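Local coordinates for CADD-like protein of unknown function (Nostoc punctiforme, PDB 3B5O) that is of unknown function but resembles CADD, probably has a heme oxygenase-like all-helical fold, and may be an oxidoreductase, at residues M2-L7 / T193-Y198; V20-T25 / V220-L225; E105-A110 / W162-A167; L128-R133 / F211-D216. One frame throughout, in Å; residues are numbered along the deposited sequence.

All four contacts join parts of one helical chain by side-chain packing, with no hydrogen bond across any of them. Contacts 2 and 4 share helix 204-230: their centres lie 17 Å apart and they touch directly, with Phe22 CE2 4.1 Å from Ile215 O. Contact 1, which brings the N-terminal helix against helix 190-196, is 19 Å from contact 4 between centres and about 7 Å between nearest atoms. Contact 3 lies across the chain's centre from contacts 1 and 4, 42 Å and 33 Å away between centres. Contact 2 falls between these extremes, its centre 22 Å from that of contact 3 and 28 Å from that of contact 1.

Contact 1 (M2-L7 / T193-Y198); sequences MEFNHL and TSVAAY
Val195, whose CG1 meets the ring of Phe4, has its own backbone oxygen engaged close by: Tyr198 N donates to Val195 O at 3.0 Å, a bond between residues three apart in the chain. No hydrogen bond passes between 2-7 and 193-198, so their contact is entirely apolar and rests on one aromatic ring. Phe4 holds CG anti to its backbone nitrogen (chi1 -173°), which sends the ring out from helix 2-18 to reach 193-198. Its far end, CZ, lies 3.6 Å from Val195 CG1, and the two side chains cross at about a right angle. Along one flank, Phe4 CD2 is 3.7 Å from Ala196 CB and Phe4 CE2 is 3.9 Å from Ala196 N, so the small methyl of the alanine lets the ring approach the backbone. Both Val195 and Ala196 come to the ring obliquely. Shortening Phe4 to an alanine would probably open a gap over Val195 CG1 and Ala196 CB and leave Phe207 without its edge-to-face partner. Three parts of the chain thus converge on the ring: helix 190-196, Phe207 of helix 204-230, and Ile199 from the loop. Val195 also packs on Trp71, in the loop just ahead of helix 72-85, and on Val74 within that helix, so the pairing links the N-terminal helix to 72-85 through helix 190-196.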
# COMPACT_ATOMS: atom_id res chain seq x y z
N MSE A 2 17.60 15.45 -13.54
CA MSE A 2 18.47 15.15 -12.40
C MSE A 2 17.89 15.60 -11.06
O MSE A 2 17.97 14.86 -10.08
CB MSE A 2 19.88 15.76 -12.58
CG MSE A 2 20.82 15.50 -11.38
SE MSE A 2 22.58 16.36 -11.46
CE MSE A 2 22.68 16.51 -13.41
N GLU A 3 17.33 16.80 -11.00
CA GLU A 3 16.91 17.36 -9.73
C GLU A 3 15.72 16.56 -9.18
O GLU A 3 15.68 16.26 -7.99
CB GLU A 3 16.57 18.84 -9.84
CG GLU A 3 17.80 19.71 -10.16
N PHE A 4 14.78 16.21 -10.05
CA PHE A 4 13.66 15.36 -9.62
C PHE A 4 14.13 13.94 -9.30
O PHE A 4 13.64 13.33 -8.33
CB PHE A 4 12.54 15.36 -10.68
CG PHE A 4 11.29 14.63 -10.23
CD1 PHE A 4 10.54 15.11 -9.17
CD2 PHE A 4 10.88 13.49 -10.88
CE1 PHE A 4 9.38 14.42 -8.76
CE2 PHE A 4 9.73 12.82 -10.47
CZ PHE A 4 9.00 13.30 -9.42
N ASN A 5 15.07 13.40 -10.08
CA ASN A 5 15.64 12.11 -9.77
C ASN A 5 16.28 12.10 -8.38
O ASN A 5 16.15 11.13 -7.63
CB ASN A 5 16.67 11.68 -10.82
CG ASN A 5 16.05 11.32 -12.15
OD1 ASN A 5 14.84 11.08 -12.24
ND2 ASN A 5 16.88 11.27 -13.19
N HIS A 6 16.97 13.19 -8.04
CA HIS A 6 17.54 13.29 -6.69
C HIS A 6 16.43 13.25 -5.63
O HIS A 6 16.57 12.59 -4.59
CB HIS A 6 18.38 14.57 -6.50
CG HIS A 6 19.65 14.61 -7.28
ND1 HIS A 6 20.33 13.47 -7.68
CD2 HIS A 6 20.40 15.65 -7.72
CE1 HIS A 6 21.42 13.81 -8.34
NE2 HIS A 6 21.49 15.13 -8.38
N LEU A 7 15.35 13.99 -5.87
CA LEU A 7 14.24 14.03 -4.92
C LEU A 7 13.61 12.65 -4.72
O LEU A 7 13.41 12.22 -3.59
CB LEU A 7 13.17 15.02 -5.38
CG LEU A 7 11.94 15.11 -4.47
CD1 LEU A 7 12.29 15.56 -3.05
CD2 LEU A 7 10.89 16.04 -5.09
N THR A 193 9.17 8.86 -14.24
CA THR A 193 9.55 9.50 -15.50
C THR A 193 8.42 10.33 -16.06
O THR A 193 8.66 11.40 -16.62
CB THR A 193 10.07 8.49 -16.54
OG1 THR A 193 9.04 7.56 -16.88
CG2 THR A 193 11.24 7.73 -15.99
N SER A 194 7.17 9.89 -15.87
CA SER A 194 6.04 10.68 -16.35
C SER A 194 5.90 11.98 -15.58
O SER A 194 5.67 13.03 -16.16
CB SER A 194 4.75 9.87 -16.38
OG SER A 194 4.22 9.63 -15.09
N VAL A 195 6.02 11.92 -14.25
CA VAL A 195 5.89 13.12 -13.44
C VAL A 195 7.02 14.11 -13.75
O VAL A 195 6.81 15.32 -13.78
CB VAL A 195 5.84 12.80 -11.93
CG1 VAL A 195 5.94 14.06 -11.09
CG2 VAL A 195 4.56 12.01 -11.58
N ALA A 196 8.21 13.56 -14.00
CA ALA A 196 9.39 14.40 -14.31
C ALA A 196 9.15 15.34 -15.48
O ALA A 196 9.71 16.45 -15.54
CB ALA A 196 10.59 13.51 -14.59
N ALA A 197 8.31 14.91 -16.42
CA ALA A 197 8.00 15.73 -17.61
C ALA A 197 7.18 17.00 -17.33
O ALA A 197 7.17 17.93 -18.15
CB ALA A 197 7.29 14.87 -18.64
N TYR A 198 6.48 17.05 -16.20
CA TYR A 198 5.59 18.15 -15.87
C TYR A 198 5.93 18.94 -14.62
O TYR A 198 5.64 20.13 -14.53
CB TYR A 198 4.15 17.63 -15.71
CG TYR A 198 3.61 16.96 -16.94
CD1 TYR A 198 3.10 17.72 -17.99
CD2 TYR A 198 3.64 15.58 -17.08
CE1 TYR A 198 2.61 17.12 -19.11
CE2 TYR A 198 3.16 14.97 -18.20
CZ TYR A 198 2.65 15.74 -19.23
OH TYR A 198 2.16 15.13 -20.35

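Contact 2 (V20-T25 / V220-L225); sequences VAFSIT and VWWQEL
Ala21 and Trp222 make the innermost contact, with Ala21 CB lying 4.0 Å from Trp222 CB and equally far from Trp222 CD1. Trp222 has CG anti to its carbonyl carbon (chi1 -83°), which sets the start of the indole beside that methyl; the two CA atoms, 6.3 Å apart, are the nearest CA pair across the two segments. Phe22 adds an offset edge-to-face pair: the edge of Trp222 is turned to the face of the phenyl ring, with the planes at 81° and the Phe22 ring and Trp222 five-membered ring centroids 6.0 Å apart. Trp222 NE1 is buried here without a polar partner in the model. At the outer margin, Val20 CG2 lies 4.2 Å from Gln223 NE2.

Several bonds and one ring contact position this first shell. Ser23 N bonds to Val20 O at 3.1 Å, closing the short 3-10 turn that carries Ala21 and Phe22, and Ser23 OG accepts from Thr25 N in an ST turn. Ala21 N bonds to Gln219 OE1. Trp221 CZ3 lies 3.8 Å above the plane of the Trp222 indole, toward its rim. The loop after helix 2-18 is thus laid on helix 204-230, with Tyr48 of helix 38-68 against Trp222 and Thr148 of helix 135-163 against Phe22.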
# COMPACT_ATOMS: atom_id res chain seq x y z
N VAL A 20 9.73 2.25 10.55
CA VAL A 20 9.68 0.86 11.04
C VAL A 20 8.54 0.06 10.40
O VAL A 20 8.64 -1.15 10.28
CB VAL A 20 9.58 0.76 12.56
CG1 VAL A 20 10.86 1.33 13.22
CG2 VAL A 20 8.33 1.42 13.13
N ALA A 21 7.46 0.71 10.00
CA ALA A 21 6.36 -0.06 9.43
C ALA A 21 6.75 -0.80 8.17
O ALA A 21 6.12 -1.78 7.82
CB ALA A 21 5.16 0.85 9.13
N PHE A 22 7.76 -0.29 7.45
CA PHE A 22 8.18 -0.88 6.20
C PHE A 22 9.43 -1.73 6.34
O PHE A 22 9.94 -2.23 5.35
CB PHE A 22 8.28 0.23 5.14
CG PHE A 22 6.96 0.91 4.95
CD1 PHE A 22 5.91 0.20 4.39
CD2 PHE A 22 6.72 2.17 5.46
CE1 PHE A 22 4.64 0.74 4.28
CE2 PHE A 22 5.43 2.73 5.33
CZ PHE A 22 4.42 2.00 4.75
N SER A 23 9.87 -1.90 7.59
CA SER A 23 10.99 -2.80 7.90
C SER A 23 10.51 -4.23 8.09
O SER A 23 9.58 -4.49 8.84
CB SER A 23 11.64 -2.35 9.18
OG SER A 23 12.55 -3.33 9.69
N ILE A 24 11.21 -5.17 7.46
CA ILE A 24 10.83 -6.57 7.56
C ILE A 24 11.07 -7.15 8.95
O ILE A 24 10.48 -8.17 9.31
CB ILE A 24 11.56 -7.40 6.46
CG1 ILE A 24 10.87 -8.74 6.22
CG2 ILE A 24 13.04 -7.59 6.79
CD1 ILE A 24 9.41 -8.66 5.80
N THR A 25 11.91 -6.49 9.75
CA THR A 25 12.13 -6.87 11.13
C THR A 25 11.44 -6.01 12.17
O THR A 25 11.08 -6.50 13.23
CB THR A 25 13.64 -6.93 11.46
OG1 THR A 25 14.23 -5.66 11.20
CG2 THR A 25 14.34 -8.03 10.64
N VAL A 220 1.27 4.85 10.80
CA VAL A 220 0.32 4.95 11.90
C VAL A 220 -0.69 3.81 11.86
O VAL A 220 -0.98 3.20 12.87
CB VAL A 220 -0.34 6.36 11.92
CG1 VAL A 220 -1.63 6.33 12.73
CG2 VAL A 220 0.66 7.40 12.47
N TRP A 221 -1.20 3.49 10.67
CA TRP A 221 -2.15 2.39 10.50
C TRP A 221 -1.57 1.06 10.91
O TRP A 221 -2.20 0.32 11.66
CB TRP A 221 -2.62 2.35 9.06
CG TRP A 221 -3.51 1.23 8.66
CD1 TRP A 221 -4.74 0.94 9.15
CD2 TRP A 221 -3.26 0.32 7.59
NE1 TRP A 221 -5.26 -0.14 8.48
CE2 TRP A 221 -4.38 -0.52 7.50
CE3 TRP A 221 -2.19 0.14 6.70
CZ2 TRP A 221 -4.49 -1.51 6.52
CZ3 TRP A 221 -2.28 -0.83 5.74
CH2 TRP A 221 -3.43 -1.66 5.66
N TRP A 222 -0.37 0.75 10.45
CA TRP A 222 0.25 -0.52 10.85
C TRP A 222 0.38 -0.61 12.38
O TRP A 222 0.15 -1.66 12.96
CB TRP A 222 1.63 -0.68 10.18
CG TRP A 222 1.54 -1.21 8.79
CD1 TRP A 222 1.67 -0.52 7.62
CD2 TRP A 222 1.25 -2.55 8.43
NE1 TRP A 222 1.50 -1.36 6.54
CE2 TRP A 222 1.23 -2.62 7.02
CE3 TRP A 222 1.00 -3.72 9.16
CZ2 TRP A 222 1.00 -3.79 6.34
CZ3 TRP A 222 0.76 -4.88 8.48
CH2 TRP A 222 0.75 -4.91 7.09
N GLN A 223 0.78 0.49 13.01
CA GLN A 223 0.93 0.52 14.45
C GLN A 223 -0.41 0.31 15.14
O GLN A 223 -0.53 -0.48 16.10
CB GLN A 223 1.57 1.84 14.88
CG GLN A 223 2.99 1.98 14.37
CD GLN A 223 3.60 3.33 14.59
OE1 GLN A 223 2.92 4.36 14.58
NE2 GLN A 223 4.94 3.35 14.76
N GLU A 224 -1.45 0.96 14.63
CA GLU A 224 -2.76 0.87 15.26
C GLU A 224 -3.38 -0.49 15.03
O GLU A 224 -4.08 -1.02 15.91
CB GLU A 224 -3.68 1.97 14.72
CG GLU A 224 -3.28 3.33 15.17
CD GLU A 224 -3.98 4.46 14.43
OE1 GLU A 224 -4.69 4.18 13.47
OE2 GLU A 224 -3.80 5.61 14.85
N LEU A 225 -3.14 -1.05 13.86
CA LEU A 225 -3.66 -2.37 13.52
C LEU A 225 -2.99 -3.49 14.34
O LEU A 225 -3.61 -4.51 14.65
CB LEU A 225 -3.50 -2.58 12.03
CG LEU A 225 -4.06 -3.86 11.45
CD1 LEU A 225 -5.57 -3.89 11.59
CD2 LEU A 225 -3.69 -3.97 9.99

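Contact 3 (E105-A110 / W162-A167); sequences EGLGVA and WLHEGA
Leu107 lays a methyl over the imidazole of His164: its CD2 is 3.4 Å from the centroid of the His164 ring and 12° off the ring normal, a well-centred CH-pi contact. With CG anti to the carbonyl carbon (chi1 -56°), Leu107 carries CD2 over that face and turns its other methyl to the neighbouring residue, Leu107 CD1 lying 3.7 Å from Leu163 CD1. Leu107 thus straddles two successive residues, crossing each side chain at about a right angle. Packing is equally close at the imidazole nitrogen, where Gly106 CA lies 3.4 Å from His164 NE2; a CB on Gly106 would clash there, so the missing side chain is what makes room. NE2 is buried without a partner in the model, whereas ND1 donates to Val160 O in the preceding helical turn, since a carbonyl can only accept, and this bond limits rotation of the ring. Replacing His164 by alanine is likely to strip Leu107 CD2 of the face it rests on, leave Val160 O without this donor and open a gap beside Gly106. Beyond this tight patch the contact loosens quickly: Gly108, Glu165, Gly166 and Ala167 are all exposed. Helices 95-107 and 135-163 both finish here, the first running out into Gly108, whose positive phi (67°) suits glycine: two helix C-termini packed side by side at one end of an all-helical bundle, consistent with a heme oxygenase-like fold.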
# COMPACT_ATOMS: atom_id res chain seq x y z
N GLU A 105 -8.61 -19.73 -0.04
CA GLU A 105 -8.23 -21.09 -0.47
C GLU A 105 -7.18 -21.69 0.45
O GLU A 105 -7.26 -22.86 0.83
CB GLU A 105 -7.69 -21.08 -1.90
CG GLU A 105 -7.22 -22.45 -2.42
CD GLU A 105 -6.43 -22.38 -3.71
OE1 GLU A 105 -6.55 -21.37 -4.45
OE2 GLU A 105 -5.67 -23.34 -4.00
N GLY A 106 -6.20 -20.88 0.81
CA GLY A 106 -5.08 -21.34 1.63
C GLY A 106 -5.42 -21.52 3.09
O GLY A 106 -4.96 -22.48 3.71
N LEU A 107 -6.21 -20.61 3.66
CA LEU A 107 -6.40 -20.51 5.10
C LEU A 107 -7.83 -20.65 5.60
O LEU A 107 -8.04 -20.78 6.82
CB LEU A 107 -5.89 -19.15 5.58
CG LEU A 107 -4.44 -18.81 5.25
CD1 LEU A 107 -4.15 -17.36 5.62
CD2 LEU A 107 -3.48 -19.77 5.97
N GLY A 108 -8.81 -20.60 4.71
CA GLY A 108 -10.19 -20.49 5.15
C GLY A 108 -10.45 -19.14 5.82
O GLY A 108 -11.39 -19.01 6.61
N VAL A 109 -9.62 -18.15 5.51
CA VAL A 109 -9.78 -16.80 6.04
C VAL A 109 -10.52 -16.03 4.97
O VAL A 109 -9.99 -15.79 3.89
CB VAL A 109 -8.42 -16.12 6.35
CG1 VAL A 109 -8.62 -14.63 6.70
CG2 VAL A 109 -7.73 -16.84 7.49
N ALA A 110 -11.76 -15.68 5.28
CA ALA A 110 -12.59 -14.87 4.40
C ALA A 110 -12.24 -13.40 4.64
O ALA A 110 -12.21 -12.98 5.80
CB ALA A 110 -14.06 -15.12 4.72
N TRP A 162 3.75 -17.16 7.48
CA TRP A 162 3.58 -17.45 8.90
C TRP A 162 2.24 -18.13 9.20
O TRP A 162 2.17 -19.06 10.01
CB TRP A 162 3.74 -16.16 9.72
CG TRP A 162 3.71 -16.30 11.20
CD1 TRP A 162 4.80 -16.41 12.03
CD2 TRP A 162 2.57 -16.26 12.06
NE1 TRP A 162 4.40 -16.47 13.33
CE2 TRP A 162 3.03 -16.39 13.39
CE3 TRP A 162 1.19 -16.18 11.84
CZ2 TRP A 162 2.17 -16.40 14.48
CZ3 TRP A 162 0.35 -16.17 12.91
CH2 TRP A 162 0.83 -16.29 14.22
N LEU A 163 1.19 -17.68 8.53
CA LEU A 163 -0.16 -18.20 8.73
C LEU A 163 -0.35 -19.62 8.16
O LEU A 163 -1.14 -20.39 8.69
CB LEU A 163 -1.20 -17.27 8.09
CG LEU A 163 -1.53 -15.98 8.83
CD1 LEU A 163 -2.31 -15.02 7.89
CD2 LEU A 163 -2.29 -16.20 10.13
N HIS A 164 0.35 -19.93 7.07
CA HIS A 164 0.15 -21.19 6.35
C HIS A 164 0.98 -22.29 6.97
O HIS A 164 2.15 -22.10 7.24
CB HIS A 164 0.55 -21.04 4.89
CG HIS A 164 -0.52 -20.46 4.01
ND1 HIS A 164 -0.82 -19.12 4.00
CD2 HIS A 164 -1.34 -21.04 3.10
CE1 HIS A 164 -1.79 -18.89 3.13
NE2 HIS A 164 -2.13 -20.04 2.58
N GLU A 165 0.36 -23.45 7.19
CA GLU A 165 1.09 -24.61 7.71
C GLU A 165 1.94 -25.23 6.60
O GLU A 165 3.08 -25.63 6.83
CB GLU A 165 0.12 -25.62 8.32
N GLY A 166 1.39 -25.28 5.39
CA GLY A 166 2.10 -25.79 4.23
C GLY A 166 2.31 -24.75 3.15
O GLY A 166 2.40 -23.55 3.44
N ALA A 167 2.39 -25.20 1.90
CA ALA A 167 2.59 -24.31 0.76
C ALA A 167 1.40 -23.37 0.60
O ALA A 167 0.26 -23.73 0.92
CB ALA A 167 2.79 -25.11 -0.51

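Contact 4 (L128-R133 / F211-D216); sequences LSLFDR and FRAMID
Leu130 projects from helix 118-131 onto Ala213 and Met214, a selenomethionine, in apolar helix-to-helix packing within what is probably a heme oxygenase-like bundle. With CG anti to the carbonyl carbon (chi1 -49°), the leucine directs its two methyls at the backbone and side chains of helix 204-230. CD2 meets the small side chain, with Leu130 CD2 3.7 Å from Ala213 CB. The other methyl goes further in: Leu130 CD1 is 3.7 Å from both Met214 N and Met214 CA, which places it against the main chain, and it has Met214 CB and Met214 SE near it at 4.1 Å each. The CA atoms of Leu130 and Met214, 7.4 Å apart, are the nearest across the two segments, close enough for a side chain to rest directly on the opposing backbone.

Tyr137 of helix 135-163 touches both Leu130 and Ala213. Met214 is also packed by Ile145 of that helix and by Leu55 of helix 38-68, while Phe131 meets the ring of Phe58. Phe131 and Met214 cross obliquely. The selenomethionine chain bends at its second torsion (chi2 64°), and its terminal methyl arrives at the edge of the phenyl ring, near the ring plane, with Met214 CE 4.2 Å from Phe131 CE1.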
# COMPACT_ATOMS: atom_id res chain seq x y z
N LEU A 128 -7.86 10.04 2.02
CA LEU A 128 -8.69 10.86 1.14
C LEU A 128 -8.31 12.34 1.30
O LEU A 128 -8.26 13.09 0.31
CB LEU A 128 -10.17 10.64 1.39
CG LEU A 128 -11.04 11.53 0.46
CD1 LEU A 128 -10.81 11.18 -1.02
CD2 LEU A 128 -12.48 11.48 0.84
N SER A 129 -8.02 12.77 2.52
CA SER A 129 -7.68 14.18 2.74
C SER A 129 -6.40 14.58 2.00
O SER A 129 -6.24 15.76 1.66
CB SER A 129 -7.55 14.49 4.24
OG SER A 129 -6.33 14.06 4.81
N LEU A 130 -5.52 13.62 1.73
CA LEU A 130 -4.31 13.85 0.97
C LEU A 130 -4.57 13.90 -0.53
O LEU A 130 -3.94 14.68 -1.26
CB LEU A 130 -3.29 12.75 1.22
CG LEU A 130 -2.98 12.36 2.65
CD1 LEU A 130 -1.84 11.32 2.65
CD2 LEU A 130 -2.62 13.56 3.48
N PHE A 131 -5.50 13.06 -0.99
CA PHE A 131 -5.81 12.93 -2.42
C PHE A 131 -6.75 14.01 -2.93
O PHE A 131 -7.05 14.07 -4.13
CB PHE A 131 -6.34 11.52 -2.72
CG PHE A 131 -5.24 10.53 -2.92
CD1 PHE A 131 -4.55 10.04 -1.84
CD2 PHE A 131 -4.83 10.18 -4.20
CE1 PHE A 131 -3.48 9.19 -2.01
CE2 PHE A 131 -3.76 9.30 -4.37
CZ PHE A 131 -3.10 8.81 -3.27
N ASP A 132 -7.12 14.91 -2.04
CA ASP A 132 -7.94 16.05 -2.33
C ASP A 132 -7.15 17.35 -2.48
O ASP A 132 -7.75 18.40 -2.74
CB ASP A 132 -8.99 16.21 -1.21
N ARG A 133 -5.83 17.29 -2.34
CA ARG A 133 -4.98 18.48 -2.41
C ARG A 133 -4.59 18.81 -3.87
O ARG A 133 -5.16 18.23 -4.79
CB ARG A 133 -3.73 18.22 -1.55
CG ARG A 133 -4.03 18.05 -0.07
CD ARG A 133 -4.04 19.38 0.68
NE ARG A 133 -2.78 20.11 0.55
CZ ARG A 133 -1.83 20.20 1.48
NH1 ARG A 133 -1.95 19.62 2.67
NH2 ARG A 133 -0.73 20.90 1.20
N PHE A 211 4.22 12.87 -0.21
CA PHE A 211 4.87 11.58 0.03
C PHE A 211 4.99 11.31 1.52
O PHE A 211 4.66 10.22 2.00
CB PHE A 211 6.26 11.61 -0.64
CG PHE A 211 6.99 10.30 -0.62
CD1 PHE A 211 7.74 9.90 0.48
CD2 PHE A 211 6.99 9.50 -1.74
CE1 PHE A 211 8.42 8.68 0.46
CE2 PHE A 211 7.69 8.30 -1.76
CZ PHE A 211 8.41 7.91 -0.66
N ARG A 212 5.52 12.29 2.25
CA ARG A 212 5.70 12.18 3.69
C ARG A 212 4.36 11.89 4.38
O ARG A 212 4.27 11.03 5.26
CB ARG A 212 6.26 13.49 4.23
CG ARG A 212 6.36 13.56 5.73
CD ARG A 212 7.44 12.65 6.26
NE ARG A 212 8.74 13.26 6.02
CZ ARG A 212 9.86 12.91 6.65
NH1 ARG A 212 9.88 11.91 7.52
NH2 ARG A 212 10.96 13.58 6.38
N ALA A 213 3.32 12.63 3.98
CA ALA A 213 2.03 12.48 4.64
C ALA A 213 1.49 11.07 4.43
O ALA A 213 0.90 10.47 5.34
CB ALA A 213 1.02 13.51 4.13
N MSE A 214 1.68 10.53 3.24
CA MSE A 214 1.17 9.20 2.93
C MSE A 214 1.89 8.13 3.73
O MSE A 214 1.27 7.24 4.31
CB MSE A 214 1.27 8.94 1.44
CG MSE A 214 0.71 7.63 0.99
SE MSE A 214 -1.19 7.48 1.31
CE MSE A 214 -1.63 6.10 0.11
N ILE A 215 3.22 8.15 3.72
CA ILE A 215 3.98 7.13 4.46
C ILE A 215 3.73 7.25 5.96
O ILE A 215 3.67 6.25 6.66
CB ILE A 215 5.48 7.05 4.07
CG1 ILE A 215 6.25 8.32 4.48
CG2 ILE A 215 5.61 6.70 2.58
CD1 ILE A 215 7.76 8.20 4.22
N ASP A 216 3.56 8.47 6.47
CA ASP A 216 3.23 8.66 7.88
C ASP A 216 1.88 8.02 8.19
O ASP A 216 1.73 7.34 9.21
CB ASP A 216 3.21 10.15 8.26
CG ASP A 216 4.58 10.76 8.43
OD1 ASP A 216 5.56 10.03 8.58
OD2 ASP A 216 4.64 12.02 8.44